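Local coordinates for tail fiber protein (Acinetobacter phage AM24, PDB 5W5P) that probably binds and degrades the capsular polysaccharide of Acinetobacter baumannii as the trimeric tailspike of the phage, at residues K381-L395 and T413-V425. Sequence-based numbering, arbitrary orientation.
Sequences KADVNYADVKFTASL and TNAYRMWSEGQVV
Val389 and Trp419 form a single parallel beta bridge between successive coils of a parallel beta-helix, probably right-handed as in many phage tailspikes, near the C-terminal end of the solenoid. Val389 N donates to Met418 O (2.9 Å) and Val389 O accepts from Ser420 N, while one residue earlier Asp388 N reaches Arg417 O at 3.0 Å.

Beyond the bridge, side chains take over the backbone pairing. Ser420 OG accepts from Phe391 N, and the bend of the Gln423 side chain at chi2 (-49°) lets Gln423 OE1 accept a hydrogen bond from Ala393 N (2.8 Å), the donor lying in the carbonyl plane of the amide and on a lone pair. Gln423 NE2 donates to Glu421 O across the type II turn 420-423, fixing the rotation of the amide. The Phe391 and Gln423 side chains run past each other in opposite directions, with CE2 of Phe391 3.5 Å from CB of Gln423, and CG2 of Val424 meets the Phe391 ring edge in plane. The same CG2 also lies over one face of the Trp419 indole, near its rim; the indole stacks on Phe408 of strand 407-409.

At the other end, the type I turn 383-386 carries Val384 over one face of the Tyr416 ring, with CA 3.8 Å from the centroid in a CH-pi contact. A water donates to Val384 O and Tyr386 O and accepts from Arg417 NH1; Arg417 NH2 in turn bonds Arg439 O.

The buried carboxylate of Asp388 is gripped at both oxygens. Tyr386 OH donates to OD1 on its anti side at 2.8 Å, and Thr413 OG1, which also accepts from Ala415 N in an ST turn, donates to the syn lone pair of Asp388 OD2.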
loop_
_atom_site.group_PDB
_atom_site.type_symbol
_atom_site.label_atom_id
_atom_site.label_comp_id
_atom_site.label_asym_id
_atom_site.label_seq_id
_atom_site.Cartn_x
_atom_site.Cartn_y
_atom_site.Cartn_z
ATOM N N LYS A 381 20.045 -11.059 -17.254
ATOM C CA LYS A 381 19.175 -10.770 -18.386
ATOM C C LYS A 381 19.037 -11.971 -19.315
ATOM O O LYS A 381 17.952 -12.201 -19.858
ATOM C CB LYS A 381 19.700 -9.553 -19.149
ATOM C CG LYS A 381 19.586 -8.257 -18.366
ATOM C CD LYS A 381 20.237 -7.109 -19.105
ATOM C CE LYS A 381 20.138 -5.820 -18.306
ATOM N NZ LYS A 381 20.849 -4.713 -19.003
ATOM N N ALA A 382 20.107 -12.753 -19.490
ATOM C CA ALA A 382 20.120 -13.885 -20.413
ATOM C C ALA A 382 20.310 -15.229 -19.716
ATOM O O ALA A 382 20.535 -16.240 -20.391
ATOM C CB ALA A 382 21.213 -13.695 -21.466
ATOM N N ASP A 383 20.228 -15.267 -18.389
ATOM C CA ASP A 383 20.371 -16.500 -17.622
ATOM C C ASP A 383 19.046 -17.252 -17.642
ATOM O O ASP A 383 18.099 -16.863 -16.949
ATOM C CB ASP A 383 20.798 -16.169 -16.193
ATOM C CG ASP A 383 21.222 -17.392 -15.397
ATOM O OD1 ASP A 383 20.824 -18.523 -15.754
ATOM O OD2 ASP A 383 21.948 -17.216 -14.395
ATOM N N VAL A 384 18.981 -18.343 -18.416
ATOM C CA VAL A 384 17.732 -19.091 -18.566
ATOM C C VAL A 384 17.276 -19.707 -17.251
ATOM O O VAL A 384 16.102 -20.068 -17.116
ATOM C CB VAL A 384 17.856 -20.183 -19.657
ATOM C CG1 VAL A 384 18.401 -19.596 -20.950
ATOM C CG2 VAL A 384 18.718 -21.352 -19.185
ATOM N N ASN A 385 18.169 -19.829 -16.271
ATOM C CA ASN A 385 17.814 -20.399 -14.979
ATOM C C ASN A 385 17.418 -19.345 -13.959
ATOM O O ASN A 385 17.191 -19.689 -12.797
ATOM C CB ASN A 385 18.965 -21.242 -14.433
ATOM C CG ASN A 385 19.042 -22.606 -15.092
ATOM O OD1 ASN A 385 18.123 -23.413 -14.969
ATOM N ND2 ASN A 385 20.132 -22.863 -15.808
ATOM N N TYR A 386 17.318 -18.081 -14.363
ATOM C CA TYR A 386 16.954 -16.999 -13.457
ATOM C C TYR A 386 15.483 -16.635 -13.614
ATOM O O TYR A 386 14.952 -16.599 -14.728
ATOM C CB TYR A 386 17.813 -15.751 -13.705
ATOM C CG TYR A 386 17.412 -14.593 -12.815
ATOM C CD1 TYR A 386 17.999 -14.418 -11.570
ATOM C CD2 TYR A 386 16.426 -13.695 -13.205
ATOM C CE1 TYR A 386 17.622 -13.378 -10.739
ATOM C CE2 TYR A 386 16.041 -12.660 -12.381
ATOM C CZ TYR A 386 16.643 -12.503 -11.150
ATOM O OH TYR A 386 16.255 -11.467 -10.332
ATOM N N ALA A 387 14.833 -16.346 -12.488
ATOM C CA ALA A 387 13.519 -15.721 -12.476
ATOM C C ALA A 387 13.451 -14.804 -11.265
ATOM O O ALA A 387 13.988 -15.139 -10.210
ATOM C CB ALA A 387 12.390 -16.756 -12.427
ATOM N N ASP A 388 12.801 -13.648 -11.422
ATOM C CA ASP A 388 12.726 -12.697 -10.314
ATOM C C ASP A 388 12.083 -13.327 -9.081
ATOM O O ASP A 388 12.559 -13.129 -7.957
ATOM C CB ASP A 388 11.961 -11.441 -10.738
ATOM C CG ASP A 388 12.748 -10.573 -11.711
ATOM O OD1 ASP A 388 13.937 -10.293 -11.448
ATOM O OD2 ASP A 388 12.172 -10.160 -12.741
ATOM N N VAL A 389 11.015 -14.102 -9.270
ATOM C CA VAL A 389 10.283 -14.750 -8.181
ATOM C C VAL A 389 10.210 -16.241 -8.499
ATOM O O VAL A 389 9.561 -16.637 -9.474
ATOM C CB VAL A 389 8.876 -14.162 -8.001
ATOM C CG1 VAL A 389 8.165 -14.802 -6.813
ATOM C CG2 VAL A 389 8.936 -12.639 -7.852
ATOM N N LYS A 390 10.865 -17.066 -7.684
ATOM C CA LYS A 390 10.957 -18.505 -7.921
ATOM C C LYS A 390 10.059 -19.272 -6.958
ATOM O O LYS A 390 10.115 -19.055 -5.741
ATOM C CB LYS A 390 12.399 -18.997 -7.780
ATOM C CG LYS A 390 13.122 -19.126 -9.099
ATOM C CD LYS A 390 14.492 -19.752 -8.931
ATOM C CE LYS A 390 15.253 -19.703 -10.242
ATOM N NZ LYS A 390 16.672 -20.079 -10.073
ATOM N N PHE A 391 9.257 -20.181 -7.506
ATOM C CA PHE A 391 8.348 -21.008 -6.722
ATOM C C PHE A 391 7.764 -22.082 -7.634
ATOM O O PHE A 391 7.875 -22.013 -8.862
ATOM C CB PHE A 391 7.232 -20.173 -6.081
ATOM C CG PHE A 391 6.343 -19.474 -7.074
ATOM C CD1 PHE A 391 6.671 -18.218 -7.555
ATOM C CD2 PHE A 391 5.171 -20.070 -7.519
ATOM C CE1 PHE A 391 5.847 -17.572 -8.468
ATOM C CE2 PHE A 391 4.346 -19.432 -8.430
ATOM C CZ PHE A 391 4.684 -18.181 -8.903
ATOM N N THR A 392 7.136 -23.079 -7.014
ATOM C CA THR A 392 6.384 -24.105 -7.726
ATOM C C THR A 392 4.939 -24.061 -7.247
ATOM O O THR A 392 4.675 -24.183 -6.045
ATOM C CB THR A 392 6.987 -25.493 -7.501
ATOM O OG1 THR A 392 8.403 -25.443 -7.712
ATOM C CG2 THR A 392 6.375 -26.502 -8.453
ATOM N N ALA A 393 4.013 -23.868 -8.181
ATOM C CA ALA A 393 2.589 -23.864 -7.880
ATOM C C ALA A 393 2.036 -25.285 -7.894
ATOM O O ALA A 393 2.621 -26.201 -8.478
ATOM C CB ALA A 393 1.824 -22.991 -8.880
ATOM N N SER A 394 0.894 -25.464 -7.238
ATOM C CA SER A 394 0.227 -26.764 -7.157
ATOM C C SER A 394 -0.855 -26.802 -8.234
ATOM O O SER A 394 -1.996 -26.395 -8.011
ATOM C CB SER A 394 -0.350 -26.986 -5.763
ATOM O OG SER A 394 -1.191 -28.126 -5.734
ATOM N N LEU A 395 -0.494 -27.304 -9.417
ATOM C CA LEU A 395 -1.382 -27.248 -10.571
ATOM C C LEU A 395 -1.790 -28.628 -11.082
ATOM O O LEU A 395 -2.283 -28.736 -12.208
ATOM C CB LEU A 395 -0.731 -26.447 -11.700
ATOM C CG LEU A 395 -0.451 -24.974 -11.408
ATOM C CD1 LEU A 395 0.498 -24.410 -12.450
ATOM C CD2 LEU A 395 -1.749 -24.189 -11.375
ATOM N N THR A 413 10.249 -5.723 -15.473
ATOM C CA THR A 413 11.496 -6.464 -15.376
ATOM C C THR A 413 12.256 -6.346 -16.689
ATOM O O THR A 413 11.691 -6.016 -17.733
ATOM C CB THR A 413 11.262 -7.946 -15.034
ATOM O OG1 THR A 413 12.501 -8.556 -14.652
ATOM C CG2 THR A 413 10.679 -8.698 -16.233
ATOM N N ASN A 414 13.564 -6.598 -16.613
ATOM C CA ASN A 414 14.393 -6.781 -17.796
ATOM C C ASN A 414 15.253 -8.029 -17.653
ATOM O O ASN A 414 16.262 -8.170 -18.351
ATOM C CB ASN A 414 15.257 -5.547 -18.077
ATOM C CG ASN A 414 16.264 -5.261 -16.970
ATOM O OD1 ASN A 414 16.223 -5.858 -15.894
ATOM N ND2 ASN A 414 17.166 -4.326 -17.234
ATOM N N ALA A 415 14.873 -8.924 -16.751
ATOM C CA ALA A 415 15.572 -10.176 -16.544
ATOM C C ALA A 415 15.044 -11.221 -17.523
ATOM O O ALA A 415 14.108 -10.977 -18.288
ATOM C CB ALA A 415 15.412 -10.634 -15.096
ATOM N N TYR A 416 15.655 -12.405 -17.508
ATOM C CA TYR A 416 15.180 -13.467 -18.383
ATOM C C TYR A 416 13.725 -13.809 -18.085
ATOM O O TYR A 416 12.912 -13.955 -19.006
ATOM C CB TYR A 416 16.064 -14.703 -18.251
ATOM C CG TYR A 416 15.808 -15.696 -19.352
ATOM C CD1 TYR A 416 16.303 -15.480 -20.630
ATOM C CD2 TYR A 416 15.054 -16.837 -19.125
ATOM C CE1 TYR A 416 16.061 -16.379 -21.654
ATOM C CE2 TYR A 416 14.804 -17.741 -20.144
ATOM C CZ TYR A 416 15.312 -17.504 -21.404
ATOM O OH TYR A 416 15.075 -18.397 -22.420
ATOM N N ARG A 417 13.374 -13.916 -16.807
ATOM C CA ARG A 417 12.010 -14.234 -16.418
ATOM C C ARG A 417 11.641 -13.460 -15.162
ATOM O O ARG A 417 12.494 -13.142 -14.328
ATOM C CB ARG A 417 11.832 -15.733 -16.174
ATOM C CG ARG A 417 11.471 -16.524 -17.423
ATOM C CD ARG A 417 11.023 -17.930 -17.065
ATOM N NE ARG A 417 10.648 -18.697 -18.244
ATOM C CZ ARG A 417 11.464 -19.520 -18.894
ATOM N NH1 ARG A 417 12.714 -19.690 -18.477
ATOM N NH2 ARG A 417 11.029 -20.172 -19.959
HETATM N N MSE A 418 10.352 -13.174 -15.033
HETATM C CA MSE A 418 9.844 -12.538 -13.831
HETATM C C MSE A 418 9.407 -13.583 -12.803
HETATM O O MSE A 418 9.462 -13.332 -11.595
HETATM C CB MSE A 418 8.686 -11.604 -14.165
HETATM C CG MSE A 418 8.355 -10.641 -13.039
HETATM SE SE MSE A 418 6.723 -9.641 -13.376
HETATM C CE MSE A 418 7.356 -8.531 -14.855
ATOM N N TRP A 419 8.983 -14.754 -13.284
ATOM C CA TRP A 419 8.555 -15.832 -12.404
ATOM C C TRP A 419 8.860 -17.172 -13.064
ATOM O O TRP A 419 9.136 -17.250 -14.264
ATOM C CB TRP A 419 7.064 -15.713 -12.056
ATOM C CG TRP A 419 6.141 -15.778 -13.239
ATOM C CD1 TRP A 419 5.737 -16.902 -13.901
ATOM C CD2 TRP A 419 5.501 -14.676 -13.895
ATOM N NE1 TRP A 419 4.889 -16.567 -14.924
ATOM C CE2 TRP A 419 4.729 -15.207 -14.945
ATOM C CE3 TRP A 419 5.510 -13.293 -13.698
ATOM C CZ2 TRP A 419 3.972 -14.404 -15.795
ATOM C CZ3 TRP A 419 4.761 -12.499 -14.544
ATOM C CH2 TRP A 419 4.001 -13.056 -15.576
ATOM N N SER A 420 8.819 -18.230 -12.254
ATOM C CA SER A 420 9.030 -19.578 -12.770
ATOM C C SER A 420 7.991 -19.900 -13.835
ATOM O O SER A 420 6.789 -19.709 -13.624
ATOM C CB SER A 420 8.955 -20.601 -11.637
ATOM O OG SER A 420 9.966 -20.388 -10.671
ATOM N N GLU A 421 8.459 -20.395 -14.980
ATOM C CA GLU A 421 7.575 -20.634 -16.114
ATOM C C GLU A 421 6.449 -21.589 -15.734
ATOM O O GLU A 421 6.659 -22.577 -15.024
ATOM C CB GLU A 421 8.368 -21.194 -17.300
ATOM C CG GLU A 421 9.076 -22.515 -17.017
ATOM C CD GLU A 421 10.578 -22.357 -16.827
ATOM O OE1 GLU A 421 11.339 -22.832 -17.701
ATOM O OE2 GLU A 421 10.997 -21.763 -15.806
ATOM N N GLY A 422 5.239 -21.267 -16.195
ATOM C CA GLY A 422 4.078 -22.113 -16.021
ATOM C C GLY A 422 3.469 -22.133 -14.637
ATOM O O GLY A 422 2.491 -22.858 -14.427
ATOM N N GLN A 423 3.999 -21.367 -13.687
ATOM C CA GLN A 423 3.527 -21.410 -12.309
ATOM C C GLN A 423 2.575 -20.273 -11.968
ATOM O O GLN A 423 2.111 -20.193 -10.827
ATOM C CB GLN A 423 4.717 -21.391 -11.345
ATOM C CG GLN A 423 5.752 -22.462 -11.618
ATOM C CD GLN A 423 5.142 -23.842 -11.777
ATOM O OE1 GLN A 423 4.638 -24.426 -10.817
ATOM N NE2 GLN A 423 5.194 -24.374 -12.995
ATOM N N VAL A 424 2.281 -19.394 -12.923
ATOM C CA VAL A 424 1.391 -18.259 -12.724
ATOM C C VAL A 424 0.240 -18.380 -13.707
ATOM O O VAL A 424 0.440 -18.714 -14.881
ATOM C CB VAL A 424 2.127 -16.916 -12.909
ATOM C CG1 VAL A 424 1.134 -15.776 -13.076
ATOM C CG2 VAL A 424 3.051 -16.657 -11.734
ATOM N N VAL A 425 -0.970 -18.111 -13.223
ATOM C CA VAL A 425 -2.176 -18.241 -14.021
ATOM C C VAL A 425 -2.733 -16.882 -14.438
ATOM O O VAL A 425 -3.141 -16.709 -15.589
ATOM C CB VAL A 425 -3.231 -19.078 -13.266
ATOM C CG1 VAL A 425 -4.620 -18.702 -13.690
ATOM C CG2 VAL A 425 -2.991 -20.563 -13.528
HETATM O O HOH W 1 14.163 -19.041 -15.866
HETATM O O HOH W 2 14.752 -22.383 -17.880
#